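Local coordinates for protein lactaldehyde dehydrogenase (Escherichia coli BL21, PDB 2OPX) that catalyses the irreversible NAD+-dependent oxidation of L-lactaldehyde to L-lactate in L-fucose and L-rhamnose breakdown, and also oxidises glycolaldehyde, at residues Gly95-Leu100 with Asn321-Gly326; Leu150-Pro155 with Lys176-Thr181; Ala256-Met261 with Glu289-Gln294. All coordinates share one frame; numbering follows the deposited sequence.

Contact 1: Gly95-Leu100 with Asn321-Gly326. With DXC ((3alpha,5beta,12alpha)-3,12-dihydroxycholan-24-oic acid), chain D.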
loop_
_atom_site.group_PDB
_atom_site.type_symbol
_atom_site.label_atom_id
_atom_site.label_comp_id
_atom_site.label_asym_id
_atom_site.label_seq_id
_atom_site.Cartn_x
_atom_site.Cartn_y
_atom_site.Cartn_z
ATOM N N GLY A 95 26.053 31.614 5.049
ATOM C CA GLY A 95 27.410 31.578 4.543
ATOM C C GLY A 95 27.594 30.509 3.487
ATOM O O GLY A 95 28.691 29.981 3.321
ATOM N N LYS A 96 26.523 30.165 2.779
ATOM C CA LYS A 96 26.632 29.162 1.738
ATOM C C LYS A 96 26.725 29.855 0.383
ATOM O O LYS A 96 26.310 31.006 0.237
ATOM C CB LYS A 96 25.440 28.194 1.766
ATOM C CG LYS A 96 24.079 28.815 1.517
ATOM C CD LYS A 96 23.122 27.793 0.902
ATOM C CE LYS A 96 22.950 26.546 1.771
ATOM N NZ LYS A 96 22.287 26.830 3.074
ATOM N N ILE A 97 27.272 29.154 -0.602
ATOM C CA ILE A 97 27.443 29.733 -1.919
ATOM C C ILE A 97 26.120 30.056 -2.605
ATOM O O ILE A 97 25.128 29.342 -2.453
ATOM C CB ILE A 97 28.300 28.813 -2.812
ATOM C CG1 ILE A 97 27.601 27.472 -3.018
ATOM C CG2 ILE A 97 29.662 28.592 -2.154
ATOM C CD1 ILE A 97 28.360 26.531 -3.927
ATOM N N GLN A 98 26.119 31.152 -3.351
ATOM C CA GLN A 98 24.936 31.605 -4.055
ATOM C C GLN A 98 24.169 30.484 -4.733
ATOM O O GLN A 98 22.982 30.291 -4.472
ATOM C CB GLN A 98 25.316 32.662 -5.090
ATOM C CG GLN A 98 25.651 34.016 -4.491
ATOM C CD GLN A 98 26.144 35.008 -5.533
ATOM O OE1 GLN A 98 25.452 35.293 -6.514
ATOM N NE2 GLN A 98 27.346 35.538 -5.324
ATOM N N GLN A 99 24.839 29.737 -5.597
ATOM C CA GLN A 99 24.172 28.660 -6.309
ATOM C C GLN A 99 23.466 27.673 -5.389
ATOM O O GLN A 99 22.377 27.202 -5.713
ATOM C CB GLN A 99 25.159 27.921 -7.216
ATOM C CG GLN A 99 25.722 28.794 -8.322
ATOM C CD GLN A 99 27.059 29.410 -7.961
ATOM O OE1 GLN A 99 27.262 29.906 -6.848
ATOM N NE2 GLN A 99 27.986 29.387 -8.913
ATOM N N LEU A 100 24.066 27.363 -4.244
ATOM C CA LEU A 100 23.441 26.418 -3.326
ATOM C C LEU A 100 22.238 27.045 -2.641
ATOM O O LEU A 100 21.245 26.372 -2.379
ATOM C CB LEU A 100 24.440 25.922 -2.275
ATOM C CG LEU A 100 23.932 24.768 -1.400
ATOM C CD1 LEU A 100 23.376 23.681 -2.289
ATOM C CD2 LEU A 100 25.052 24.215 -0.528
ATOM N N ASN A 321 30.983 33.943 -7.025
ATOM C CA ASN A 321 30.079 32.883 -7.450
ATOM C C ASN A 321 30.899 31.803 -8.146
ATOM O O ASN A 321 30.357 30.923 -8.809
ATOM C CB ASN A 321 29.017 33.444 -8.399
ATOM C CG ASN A 321 29.621 34.155 -9.592
ATOM O OD1 ASN A 321 30.532 34.973 -9.442
ATOM N ND2 ASN A 321 29.115 33.858 -10.782
ATOM N N ASP A 322 32.217 31.883 -7.973
ATOM C CA ASP A 322 33.155 30.940 -8.574
ATOM C C ASP A 322 33.769 30.014 -7.529
ATOM O O ASP A 322 34.722 29.290 -7.815
ATOM C CB ASP A 322 34.272 31.700 -9.295
ATOM C CG ASP A 322 35.245 32.371 -8.332
ATOM O OD1 ASP A 322 34.789 33.058 -7.389
ATOM O OD2 ASP A 322 36.473 32.215 -8.522
ATOM N N ILE A 323 33.227 30.045 -6.316
ATOM C CA ILE A 323 33.723 29.198 -5.241
ATOM C C ILE A 323 32.770 28.043 -4.978
ATOM O O ILE A 323 31.589 28.112 -5.311
ATOM C CB ILE A 323 33.902 29.988 -3.935
ATOM C CG1 ILE A 323 32.609 30.725 -3.591
ATOM C CG2 ILE A 323 35.044 30.968 -4.078
ATOM C CD1 ILE A 323 32.651 31.428 -2.255
ATOM N N ALA A 324 33.292 26.980 -4.377
ATOM C CA ALA A 324 32.499 25.799 -4.069
ATOM C C ALA A 324 32.071 25.802 -2.610
ATOM O O ALA A 324 31.085 25.167 -2.250
ATOM C CB ALA A 324 33.304 24.539 -4.367
ATOM N N MET A 325 32.821 26.515 -1.776
ATOM C CA MET A 325 32.514 26.581 -0.354
ATOM C C MET A 325 32.511 27.992 0.196
ATOM O O MET A 325 33.188 28.890 -0.319
ATOM C CB MET A 325 33.533 25.794 0.471
ATOM C CG MET A 325 33.765 24.381 0.051
ATOM S SD MET A 325 34.662 23.530 1.349
ATOM C CE MET A 325 36.090 24.616 1.597
ATOM N N GLY A 326 31.753 28.166 1.271
ATOM C CA GLY A 326 31.701 29.443 1.944
ATOM C C GLY A 326 32.369 29.173 3.276
ATOM O O GLY A 326 33.047 28.153 3.428
HETATM C C1 DXC D . 23.333 21.197 -8.468
HETATM C C2 DXC D . 24.611 20.390 -8.134
HETATM C C3 DXC D . 25.183 20.810 -6.751
HETATM C C4 DXC D . 25.453 22.369 -6.665
HETATM C C5 DXC D . 24.191 23.155 -7.101
HETATM C C6 DXC D . 23.621 22.709 -8.465
HETATM C C7 DXC D . 26.452 19.992 -6.387
HETATM C C8 DXC D . 27.721 20.437 -7.137
HETATM C C9 DXC D . 28.020 21.946 -7.007
HETATM C C10 DXC D . 26.767 22.786 -7.472
HETATM C C11 DXC D . 29.291 22.403 -7.806
HETATM C C12 DXC D . 29.612 23.940 -7.683
HETATM C C13 DXC D . 28.337 24.719 -8.176
HETATM C C14 DXC D . 27.056 24.310 -7.393
HETATM C C15 DXC D . 30.652 21.720 -7.550
HETATM C C16 DXC D . 31.668 22.701 -8.157
HETATM C C17 DXC D . 30.896 23.963 -8.629
HETATM C C18 DXC D . 25.557 22.727 -5.166
HETATM C C19 DXC D . 31.842 25.250 -8.816
HETATM O O1 DXC D . 28.078 24.464 -9.571
HETATM O O2 DXC D . 22.822 20.805 -9.750
HETATM C C20 DXC D . 29.875 24.296 -6.170
HETATM C C21 DXC D . 31.058 26.506 -9.288
HETATM C C22 DXC D . 31.918 27.770 -9.543
HETATM C C23 DXC D . 32.790 27.683 -10.803
HETATM O O3 DXC D . 32.271 27.909 -11.929
HETATM O O4 DXC D . 34.010 27.392 -10.675
HETATM C C24 DXC D . 32.717 25.547 -7.578
HETATM O O HOH W 1 29.206 27.279 3.155
#
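The turn entering helix 98-116 meets the irregular loop Asn321-Gly326 without strand pairing: the CA atoms of Gln98 and Asn321 come within 6.3 Å, and at the other end the CA of Gly326 makes a CA-H...O contact with Gly95 O. Gly95, which has positive phi, leaves the preceding helix, and a water that donates to its carbonyl oxygen is only weakly held by Gly326 N. Between these ends sits Ile97, at the N-cap position of the helix. Its two branches part over the loop backbone. CG2 packs on CG1 of Ile323 at 3.9 Å and continues over the peptide between Met325 and Gly326, whereas CG1, placed between backbone N and carbonyl carbon (chi1 63°), carries CD1 onward to Ala324 O at 3.5 Å. CD1 also touches C20 of the bound deoxycholate, to which Ala324 offers its CB, 3.4 Å from C24 of the steroid. Gln99 supplies the direct hydrogen bond: a bend at chi2 (95°) swings its amide toward the loop, and NE2 donates to Asn321 O at 2.8 Å, with an N-H...O angle of 161° and the acceptor close to the amide plane. Gln98 crosses Asn321 obliquely, its NE2 near CB of Asn321 but hydrogen-bonded to Pro317 O. Helix start and loop thus form one wall of a deoxycholate pocket that Asp275 and Phe442 help to complete. Leu100, on helix 98-116, touches Ile279, and the loop, bridging helices 295-311 and 331-347, is tied through Ala324 and Met325 to the backbone of Gln313.

Contact 2: Leu150-Pro155 with Lys176-Thr181. With DXC ((3alpha,5beta,12alpha)-3,12-dihydroxycholan-24-oic acid), chain B.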
loop_
_atom_site.group_PDB
_atom_site.type_symbol
_atom_site.label_atom_id
_atom_site.label_comp_id
_atom_site.label_asym_id
_atom_site.label_seq_id
_atom_site.Cartn_x
_atom_site.Cartn_y
_atom_site.Cartn_z
ATOM N N LEU A 150 14.663 23.823 13.818
ATOM C CA LEU A 150 15.459 23.744 12.599
ATOM C C LEU A 150 16.959 23.957 12.762
ATOM O O LEU A 150 17.420 24.571 13.725
ATOM C CB LEU A 150 14.926 24.747 11.579
ATOM C CG LEU A 150 13.413 24.705 11.361
ATOM C CD1 LEU A 150 13.018 25.838 10.450
ATOM C CD2 LEU A 150 12.997 23.368 10.775
ATOM N N PRO A 151 17.745 23.421 11.817
ATOM C CA PRO A 151 19.204 23.541 11.814
ATOM C C PRO A 151 19.562 24.788 11.004
ATOM O O PRO A 151 18.678 25.428 10.421
ATOM C CB PRO A 151 19.642 22.259 11.119
ATOM C CG PRO A 151 18.604 22.126 10.057
ATOM C CD PRO A 151 17.309 22.439 10.805
ATOM N N TRP A 152 20.848 25.121 10.960
ATOM C CA TRP A 152 21.312 26.290 10.216
ATOM C C TRP A 152 21.894 25.962 8.842
ATOM O O TRP A 152 21.979 26.843 7.991
ATOM C CB TRP A 152 22.357 27.060 11.036
ATOM C CG TRP A 152 23.356 26.166 11.705
ATOM C CD1 TRP A 152 23.324 25.728 12.995
ATOM C CD2 TRP A 152 24.493 25.543 11.099
ATOM N NE1 TRP A 152 24.368 24.869 13.232
ATOM C CE2 TRP A 152 25.102 24.736 12.084
ATOM C CE3 TRP A 152 25.057 25.586 9.817
ATOM C CZ2 TRP A 152 26.252 23.974 11.830
ATOM C CZ3 TRP A 152 26.201 24.829 9.562
ATOM C CH2 TRP A 152 26.784 24.033 10.567
ATOM N N ASN A 153 22.285 24.708 8.617
ATOM C CA ASN A 153 22.876 24.321 7.335
ATOM C C ASN A 153 21.932 24.434 6.136
ATOM O O ASN A 153 22.352 24.844 5.049
ATOM C CB ASN A 153 23.472 22.916 7.428
ATOM C CG ASN A 153 22.451 21.868 7.778
ATOM O OD1 ASN A 153 21.356 22.178 8.256
ATOM N ND2 ASN A 153 22.809 20.608 7.556
ATOM N N PHE A 154 20.671 24.054 6.315
ATOM C CA PHE A 154 19.667 24.201 5.256
ATOM C C PHE A 154 18.401 24.699 5.946
ATOM O O PHE A 154 17.343 24.077 5.869
ATOM C CB PHE A 154 19.409 22.882 4.538
ATOM C CG PHE A 154 20.491 22.508 3.571
ATOM C CD1 PHE A 154 21.552 21.689 3.965
ATOM C CD2 PHE A 154 20.476 23.008 2.272
ATOM C CE1 PHE A 154 22.579 21.379 3.080
ATOM C CE2 PHE A 154 21.497 22.705 1.382
ATOM C CZ PHE A 154 22.553 21.888 1.786
ATOM N N PRO A 155 18.505 25.863 6.604
ATOM C CA PRO A 155 17.453 26.543 7.362
ATOM C C PRO A 155 16.160 26.778 6.612
ATOM O O PRO A 155 15.078 26.606 7.168
ATOM C CB PRO A 155 18.122 27.848 7.772
ATOM C CG PRO A 155 18.928 28.166 6.562
ATOM C CD PRO A 155 19.574 26.825 6.261
ATOM N N LYS A 176 10.939 26.876 15.303
ATOM C CA LYS A 176 12.004 27.671 15.878
ATOM C C LYS A 176 13.167 27.495 14.923
ATOM O O LYS A 176 13.647 26.380 14.724
ATOM C CB LYS A 176 12.430 27.161 17.246
ATOM C CG LYS A 176 13.432 28.086 17.921
ATOM C CD LYS A 176 14.104 27.436 19.120
ATOM C CE LYS A 176 15.412 26.769 18.729
ATOM N NZ LYS A 176 16.392 27.759 18.214
ATOM N N PRO A 177 13.606 28.578 14.279
ATOM C CA PRO A 177 14.740 28.413 13.365
ATOM C C PRO A 177 16.005 28.422 14.213
ATOM O O PRO A 177 15.937 28.641 15.421
ATOM C CB PRO A 177 14.643 29.646 12.479
ATOM C CG PRO A 177 14.136 30.686 13.440
ATOM C CD PRO A 177 13.039 29.935 14.183
ATOM N N SER A 178 17.152 28.164 13.602
ATOM C CA SER A 178 18.387 28.210 14.364
ATOM C C SER A 178 18.669 29.685 14.599
ATOM O O SER A 178 18.504 30.506 13.696
ATOM C CB SER A 178 19.542 27.594 13.581
ATOM O OG SER A 178 20.771 27.825 14.251
ATOM N N GLU A 179 19.075 30.024 15.814
ATOM C CA GLU A 179 19.386 31.405 16.152
ATOM C C GLU A 179 20.495 31.948 15.242
ATOM O O GLU A 179 20.691 33.159 15.147
ATOM C CB GLU A 179 19.839 31.485 17.603
ATOM C CG GLU A 179 21.169 30.808 17.840
ATOM C CD GLU A 179 21.470 30.629 19.300
ATOM O OE1 GLU A 179 20.737 29.861 19.959
ATOM O OE2 GLU A 179 22.433 31.258 19.789
ATOM N N PHE A 180 21.223 31.050 14.582
ATOM C CA PHE A 180 22.302 31.464 13.691
ATOM C C PHE A 180 21.765 31.862 12.330
ATOM O O PHE A 180 22.364 32.678 11.631
ATOM C CB PHE A 180 23.324 30.336 13.508
ATOM C CG PHE A 180 24.026 29.941 14.769
ATOM C CD1 PHE A 180 24.103 28.606 15.141
ATOM C CD2 PHE A 180 24.585 30.902 15.603
ATOM C CE1 PHE A 180 24.725 28.240 16.334
ATOM C CE2 PHE A 180 25.209 30.542 16.794
ATOM C CZ PHE A 180 25.278 29.217 17.162
ATOM N N THR A 181 20.627 31.292 11.951
ATOM C CA THR A 181 20.055 31.589 10.645
ATOM C C THR A 181 18.534 31.756 10.666
ATOM O O THR A 181 17.803 30.944 10.097
ATOM C CB THR A 181 20.432 30.476 9.651
ATOM O OG1 THR A 181 19.917 29.223 10.123
ATOM C CG2 THR A 181 21.954 30.376 9.522
HETATM C C1 DXC B . 20.162 18.030 1.160
HETATM C C2 DXC B . 21.089 18.714 0.131
HETATM C C3 DXC B . 20.403 19.965 -0.484
HETATM C C4 DXC B . 18.998 19.624 -1.131
HETATM C C5 DXC B . 18.118 18.857 -0.113
HETATM C C6 DXC B . 18.824 17.626 0.507
HETATM C C7 DXC B . 21.336 20.669 -1.499
HETATM C C8 DXC B . 21.447 19.943 -2.847
HETATM C C9 DXC B . 20.087 19.661 -3.509
HETATM C C10 DXC B . 19.162 18.857 -2.528
HETATM C C11 DXC B . 20.209 18.898 -4.856
HETATM C C12 DXC B . 18.845 18.601 -5.575
HETATM C C13 DXC B . 17.975 17.777 -4.563
HETATM C C14 DXC B . 17.801 18.518 -3.196
HETATM C C15 DXC B . 21.071 19.473 -5.961
HETATM C C16 DXC B . 20.776 18.530 -7.115
HETATM C C17 DXC B . 19.420 17.822 -6.857
HETATM C C18 DXC B . 18.242 20.960 -1.281
HETATM C C19 DXC B . 18.622 17.646 -8.229
HETATM O O1 DXC B . 18.582 16.505 -4.286
HETATM O O2 DXC B . 20.808 16.875 1.709
HETATM C C20 DXC B . 18.103 19.961 -5.873
HETATM C C21 DXC B . 17.272 16.929 -8.058
HETATM C C22 DXC B . 17.214 15.563 -8.792
HETATM C C23 DXC B . 17.608 15.643 -10.286
HETATM O O3 DXC B . 18.801 15.380 -10.627
HETATM O O4 DXC B . 16.730 15.977 -11.131
HETATM C C24 DXC B . 18.454 18.966 -9.025
HETATM O O HOH W 2 17.906 25.408 16.845
HETATM O O HOH W 3 17.136 27.719 10.901
#
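Two loops run side by side from the ends of neighbouring parallel strands, with CA atoms 4.8 Å apart at Leu150 and Pro177 and 5.4 Å apart at Pro151 and Ser178. They belong to the Rossmann-type NAD-binding domain, where strands 135-149 and 172-176 are joined by helix 155-168 in a beta-alpha-beta crossover; Leu150 and Lys176 to Glu179 belong to the NAD+ site. Leu150 N donates to Lys176 O in an almost straight bond of 2.9 Å, continuing the strand pairing by one rung. Beyond it the backbones separate and water mediates: one water accepts a hydrogen bond from Ser178 N and lies in donating position to Pro151 O, while another joins Leu150 O to Lys176 NZ, which also donates to Pro177 O and Gly207 O.

Side chains close the gap further along. CG of Trp152 sits between backbone N and carbonyl carbon (chi1 43°), and with chi2 near -97° CD1 faces the second loop. Ser178 OG reaches the indole edge near its plane, 3.5 Å from CD1, and the Phe180 ring turns an edge to the indole face in an offset edge-to-face stack, with centroids 5.6 Å apart and planes at 73°. Ser178 also opens a type I beta turn closed by Thr181 N to Ser178 O; an ST turn from its OG to Phe180 N is doubtful, the place of that nitrogen being uncertain. On the far side of the first loop, Phe154 rests against a deoxycholate molecule through CE2, with C3 of the steroid set obliquely to the ring. Thr181 OG1 lies 3.2 Å from CA of Trp152 and 3.3 Å from CB of Pro155.

Contact 3: Ala256-Met261 with Glu289-Gln294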
loop_
_atom_site.group_PDB
_atom_site.type_symbol
_atom_site.label_atom_id
_atom_site.label_comp_id
_atom_site.label_asym_id
_atom_site.label_seq_id
_atom_site.Cartn_x
_atom_site.Cartn_y
_atom_site.Cartn_z
ATOM N N ALA A 256 28.607 9.654 7.251
ATOM C CA ALA A 256 28.401 8.911 6.021
ATOM C C ALA A 256 29.665 8.344 5.401
ATOM O O ALA A 256 30.563 9.084 4.998
ATOM C CB ALA A 256 27.669 9.775 5.012
ATOM N N PRO A 257 29.753 7.008 5.328
ATOM C CA PRO A 257 30.917 6.345 4.744
ATOM C C PRO A 257 30.743 6.219 3.233
ATOM O O PRO A 257 29.623 6.110 2.731
ATOM C CB PRO A 257 30.917 4.991 5.446
ATOM C CG PRO A 257 29.449 4.698 5.557
ATOM C CD PRO A 257 28.883 6.034 6.015
ATOM N N ALA A 258 31.857 6.255 2.515
ATOM C CA ALA A 258 31.843 6.119 1.063
ATOM C C ALA A 258 32.786 4.970 0.733
ATOM O O ALA A 258 33.946 4.974 1.143
ATOM C CB ALA A 258 32.326 7.409 0.407
ATOM N N ILE A 259 32.289 3.981 0.004
ATOM C CA ILE A 259 33.108 2.831 -0.342
ATOM C C ILE A 259 33.453 2.807 -1.820
ATOM O O ILE A 259 32.564 2.762 -2.670
ATOM C CB ILE A 259 32.389 1.518 0.013
ATOM C CG1 ILE A 259 32.044 1.508 1.506
ATOM C CG2 ILE A 259 33.270 0.326 -0.365
ATOM C CD1 ILE A 259 31.187 0.326 1.939
ATOM N N VAL A 260 34.749 2.837 -2.121
ATOM C CA VAL A 260 35.219 2.810 -3.503
ATOM C C VAL A 260 35.858 1.459 -3.795
ATOM O O VAL A 260 36.887 1.116 -3.211
ATOM C CB VAL A 260 36.279 3.908 -3.769
ATOM C CG1 VAL A 260 36.615 3.956 -5.252
ATOM C CG2 VAL A 260 35.776 5.257 -3.287
ATOM N N MET A 261 35.247 0.692 -4.690
ATOM C CA MET A 261 35.776 -0.614 -5.062
ATOM C C MET A 261 36.789 -0.461 -6.199
ATOM O O MET A 261 36.775 0.541 -6.926
ATOM C CB MET A 261 34.642 -1.539 -5.508
ATOM C CG MET A 261 33.572 -1.783 -4.453
ATOM S SD MET A 261 34.214 -2.481 -2.920
ATOM C CE MET A 261 34.691 -4.152 -3.454
ATOM N N GLU A 289 31.692 11.658 4.857
ATOM C CA GLU A 289 32.581 12.032 5.947
ATOM C C GLU A 289 33.769 11.107 6.125
ATOM O O GLU A 289 34.673 11.400 6.904
ATOM C CB GLU A 289 31.800 12.067 7.259
ATOM C CG GLU A 289 30.937 13.294 7.474
ATOM C CD GLU A 289 31.551 14.254 8.470
ATOM O OE1 GLU A 289 32.243 13.777 9.395
ATOM O OE2 GLU A 289 31.329 15.479 8.337
ATOM N N ARG A 290 33.759 9.977 5.436
ATOM C CA ARG A 290 34.855 9.030 5.541
ATOM C C ARG A 290 34.868 8.147 4.312
ATOM O O ARG A 290 33.836 7.610 3.911
ATOM C CB ARG A 290 34.719 8.191 6.815
ATOM C CG ARG A 290 33.339 7.627 7.062
ATOM C CD ARG A 290 33.310 6.800 8.340
ATOM N NE ARG A 290 31.951 6.385 8.682
ATOM C CZ ARG A 290 31.591 5.133 8.955
ATOM N NH1 ARG A 290 32.490 4.158 8.929
ATOM N NH2 ARG A 290 30.329 4.852 9.247
ATOM N N VAL A 291 36.043 8.011 3.707
ATOM C CA VAL A 291 36.181 7.219 2.497
ATOM C C VAL A 291 36.948 5.927 2.709
ATOM O O VAL A 291 37.992 5.901 3.358
ATOM C CB VAL A 291 36.902 8.017 1.393
ATOM C CG1 VAL A 291 36.765 7.297 0.056
ATOM C CG2 VAL A 291 36.331 9.411 1.302
ATOM N N TYR A 292 36.416 4.847 2.158
ATOM C CA TYR A 292 37.073 3.560 2.245
ATOM C C TYR A 292 37.414 3.189 0.820
ATOM O O TYR A 292 36.528 3.002 -0.015
ATOM C CB TYR A 292 36.151 2.517 2.877
ATOM C CG TYR A 292 35.859 2.814 4.326
ATOM C CD1 TYR A 292 34.757 3.581 4.696
ATOM C CD2 TYR A 292 36.710 2.362 5.327
ATOM C CE1 TYR A 292 34.512 3.888 6.029
ATOM C CE2 TYR A 292 36.476 2.664 6.663
ATOM C CZ TYR A 292 35.375 3.424 7.007
ATOM O OH TYR A 292 35.138 3.705 8.332
ATOM N N VAL A 293 38.707 3.103 0.535
ATOM C CA VAL A 293 39.147 2.775 -0.808
ATOM C C VAL A 293 39.837 1.429 -0.814
ATOM O O VAL A 293 40.726 1.180 -0.001
ATOM C CB VAL A 293 40.121 3.839 -1.340
ATOM C CG1 VAL A 293 40.306 3.670 -2.835
ATOM C CG2 VAL A 293 39.597 5.230 -1.018
ATOM N N GLN A 294 39.410 0.552 -1.718
ATOM C CA GLN A 294 40.019 -0.767 -1.824
ATOM C C GLN A 294 41.471 -0.522 -2.230
ATOM O O GLN A 294 41.758 0.377 -3.020
ATOM C CB GLN A 294 39.292 -1.609 -2.871
ATOM C CG GLN A 294 39.434 -3.098 -2.637
ATOM C CD GLN A 294 38.421 -3.903 -3.413
ATOM O OE1 GLN A 294 38.153 -5.060 -3.089
ATOM N NE2 GLN A 294 37.851 -3.299 -4.446
#
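Arg290 and Pro257 sit abreast on adjacent parallel strands, the arginine side chain running alongside the proline. From CB the chain sets out with CG between the backbone N and carbonyl carbon (chi1 47°), so that CG lies 3.6 Å from Pro257 CA. It then runs extended through CD, which skims Pro257 CB, to NE, which is hydrogen-bonded to Lys255 O. At the tip the guanidinium lays one face over Pro257 CB, which is 3.6 Å from CZ, while NH2 passes the CG and CD edge of the pyrrolidine and donates to Ala404 O. NH1 donates in the guanidinium plane to Tyr292 OH at 2.8 Å and also bonds Met403 O, so the buried group is gripped at all three nitrogens, probably fixing its rotation. The Tyr292 hydroxyl is also bound to Gln375, and the ring edge meets Pro257 CB.

Beneath is a regular parallel ladder, with strand axes 4.6 Å apart and crossing at 17°. Arg290 O accepts from Ala258 N, Ala258 O from Tyr292 N, Tyr292 O from Val260 N, and Val260 O from Gln294 N. At its start Ala256 O receives Glu289 N at 2.8 Å, with a weaker bond from Arg290 N. On the sheet face bearing Ala258, Val260, Val291 and Val293, Val260 slants across Val291, CG2 to CG1 4.0 Å. Glu289 leads away to salt bridges with Arg277 and Lys255. The strands lie in the catalytic-domain sheet, the Ala256 side chain about 5 Å from that of Asn286, probably important for substrate specificity, and about 8 Å from that of active-site Cys285. Helix 266-278 completes this beta-alpha-beta unit; strand 409-416 flanks 257-260, strand 388-394 flanks 290-294, and helix 397-405 covers the face carrying Pro257, Ile259 and Tyr292.

Overall arrangement
Following the chain from the N terminus, Gly95-Leu100 opens contact 1, whose partner begins only at Asn321, closing a loop of 220 residues and joining the start of helix 98-116 to the loop between helices 295-311 and 331-347. Contacts 2 and 3 both close within that span, one after the other: contact 2 joins the loops after two strands of the NAD-binding sheet across 20 residues, and contact 3 pairs two strands of the other large mixed sheet across 27. Contacts 1 and 2 touch directly, Lys96 NZ lying 2.8 Å from Asn153 O in a probable hydrogen bond. Contact 3 stands apart, its nearest atoms about 11 Å from contact 1 and about 10 Å from contact 2.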